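Local structure of pentatricopeptide repeat-containing protein 10, chloroplastic (Zea mays, 4M59) at residues 88-93 / 113-118. The protein binds specific intergenic RNA segments of chloroplast transcripts and shields them from exonucleases, thereby stabilising the mRNAs. The protein carries 4 engineered substitutions. Numbering follows the deposited sequence.
Sequences AVCALL and LHALSR. With nucleotides of chain D.
Val89, Cys90 and Leu93 meet Ala115 and Leu116 in a buried, apolar helix-helix contact between helix 86-95 and helix 106-117, in the N-terminal part of the solenoid. The short segments approach to 8.9 Å between axes, at 112° between their N-to-C directions. No hydrogen bond joins them, and Cys90 and Ala115 are the residues whose CA atoms lie closest across the contact, 6.4 Å apart. The methyl of Ala115 faces helix 86-95: its CB rests 4.2 Å from Val89 CB and 3.9 Å from Cys90 SG. With SG anti to its own carbonyl carbon (chi1 -66°), the thiol of Cys90 is carried to the carbonyl oxygen of Ala115, SG to O 3.3 Å. The same sulphur also touches Leu116 CD2 at 3.8 Å. Leu93 and Leu116 meet tip to tip, their CD2 methyls 3.5 Å apart, while Arg124 of helix 122-132 touches both side chains. The pairing is that of a pentatricopeptide repeat array, in which helical hairpins stack into a superhelix: by sequence prediction the first segment belongs to repeat 1 and the second to repeat 2, so the seam joins consecutive repeats. From the same turn as Ala115, His114 turns its ring to the bound RNA. The methylene carbon C5' of U2 of chain D sits 3.4 Å above the imidazole plane, over its centre, a CH-pi-like approach to the nucleic acid backbone rather than to a base. His86, its ring plane at about 90° to that of His114, also meets the imidazole. An alanine in place of His114 would probably open a gap beside C5' of U2, depriving the sugar-phosphate backbone of its flat support and His86 of its ring partner. Beyond Leu116, Ser117 and Arg118 pack on Arg365 of the second subunit.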
# COMPACT_ATOMS: atom_id res chain seq x y z
N ALA A 88 -24.79 17.28 7.92
CA ALA A 88 -26.19 17.35 8.21
C ALA A 88 -26.53 18.70 8.78
O ALA A 88 -27.64 19.18 8.62
CB ALA A 88 -26.54 16.27 9.18
N VAL A 89 -25.57 19.31 9.44
CA VAL A 89 -25.75 20.62 10.02
C VAL A 89 -25.63 21.70 8.96
O VAL A 89 -26.29 22.73 9.04
CB VAL A 89 -24.74 20.88 11.13
CG1 VAL A 89 -25.07 22.15 11.85
CG2 VAL A 89 -24.74 19.74 12.11
N CYS A 90 -24.80 21.47 7.97
CA CYS A 90 -24.67 22.41 6.87
C CYS A 90 -25.91 22.34 6.03
O CYS A 90 -26.16 23.20 5.21
CB CYS A 90 -23.45 22.11 6.02
SG CYS A 90 -21.89 22.33 6.84
N ALA A 91 -26.70 21.31 6.25
CA ALA A 91 -27.94 21.14 5.54
C ALA A 91 -29.00 22.02 6.14
O ALA A 91 -29.69 22.73 5.43
CB ALA A 91 -28.36 19.72 5.62
N LEU A 92 -29.11 21.94 7.45
CA LEU A 92 -30.05 22.74 8.22
C LEU A 92 -29.81 24.20 7.99
O LEU A 92 -30.72 25.00 7.99
CB LEU A 92 -29.85 22.45 9.68
CG LEU A 92 -30.13 21.01 10.05
CD1 LEU A 92 -29.73 20.75 11.47
CD2 LEU A 92 -31.59 20.75 9.87
N LEU A 93 -28.55 24.54 7.81
CA LEU A 93 -28.18 25.89 7.51
C LEU A 93 -28.73 26.26 6.15
O LEU A 93 -29.06 27.41 5.90
CB LEU A 93 -26.68 25.98 7.50
CG LEU A 93 -26.11 27.29 6.99
CD1 LEU A 93 -25.92 28.20 8.15
CD2 LEU A 93 -24.82 27.01 6.33
N LEU A 113 -20.60 26.78 12.51
CA LEU A 113 -19.41 27.41 11.98
C LEU A 113 -18.33 26.38 11.78
O LEU A 113 -17.64 26.39 10.78
CB LEU A 113 -18.91 28.46 12.95
CG LEU A 113 -19.52 29.83 12.80
CD1 LEU A 113 -19.01 30.72 13.87
CD2 LEU A 113 -19.12 30.37 11.47
N HIS A 114 -18.19 25.51 12.75
CA HIS A 114 -17.19 24.48 12.66
C HIS A 114 -17.57 23.52 11.57
O HIS A 114 -16.71 22.97 10.91
CB HIS A 114 -17.09 23.74 13.97
CG HIS A 114 -16.21 22.55 13.91
ND1 HIS A 114 -16.63 21.29 14.26
CD2 HIS A 114 -14.91 22.43 13.53
CE1 HIS A 114 -15.64 20.44 14.10
NE2 HIS A 114 -14.59 21.10 13.66
N ALA A 115 -18.86 23.33 11.39
CA ALA A 115 -19.35 22.44 10.36
C ALA A 115 -19.10 23.02 8.99
O ALA A 115 -18.84 22.31 8.04
CB ALA A 115 -20.81 22.19 10.55
N LEU A 116 -19.18 24.34 8.89
CA LEU A 116 -18.91 25.01 7.64
C LEU A 116 -17.43 25.04 7.37
O LEU A 116 -17.00 25.15 6.24
CB LEU A 116 -19.42 26.44 7.70
CG LEU A 116 -20.92 26.61 7.69
CD1 LEU A 116 -21.22 28.07 7.79
CD2 LEU A 116 -21.41 26.08 6.40
N SER A 117 -16.65 24.95 8.43
CA SER A 117 -15.22 25.01 8.32
C SER A 117 -14.69 23.69 7.84
O SER A 117 -13.68 23.62 7.17
CB SER A 117 -14.61 25.36 9.67
OG SER A 117 -13.24 25.67 9.57
N ARG A 118 -15.39 22.62 8.21
CA ARG A 118 -14.96 21.26 7.90
C ARG A 118 -15.34 20.85 6.48
O ARG A 118 -15.10 19.71 6.08
CB ARG A 118 -15.56 20.27 8.90
CG ARG A 118 -14.72 20.07 10.14
CD ARG A 118 -14.52 18.59 10.44
NE ARG A 118 -13.12 18.26 10.66
CZ ARG A 118 -12.47 17.31 10.00
NH1 ARG A 118 -11.19 17.07 10.26
NH2 ARG A 118 -13.09 16.59 9.08
P U D 2 -15.27 19.77 18.63
OP1 U D 2 -14.94 18.85 17.51
OP2 U D 2 -14.99 19.34 20.03
O5' U D 2 -14.53 21.15 18.37
C5' U D 2 -14.74 21.88 17.18
C4' U D 2 -13.76 23.02 17.06
O4' U D 2 -13.91 23.92 18.18
C3' U D 2 -12.29 22.63 17.09
O3' U D 2 -11.82 22.17 15.84
C2' U D 2 -11.61 23.90 17.60
O2' U D 2 -11.42 24.83 16.54
C1' U D 2 -12.66 24.46 18.56
N1 U D 2 -12.40 24.10 19.97
C2 U D 2 -11.75 25.02 20.77
O2 U D 2 -11.37 26.11 20.37
N3 U D 2 -11.54 24.63 22.08
C4 U D 2 -11.92 23.44 22.65
O4 U D 2 -11.67 23.22 23.83
C5 U D 2 -12.59 22.54 21.76
C6 U D 2 -12.80 22.89 20.49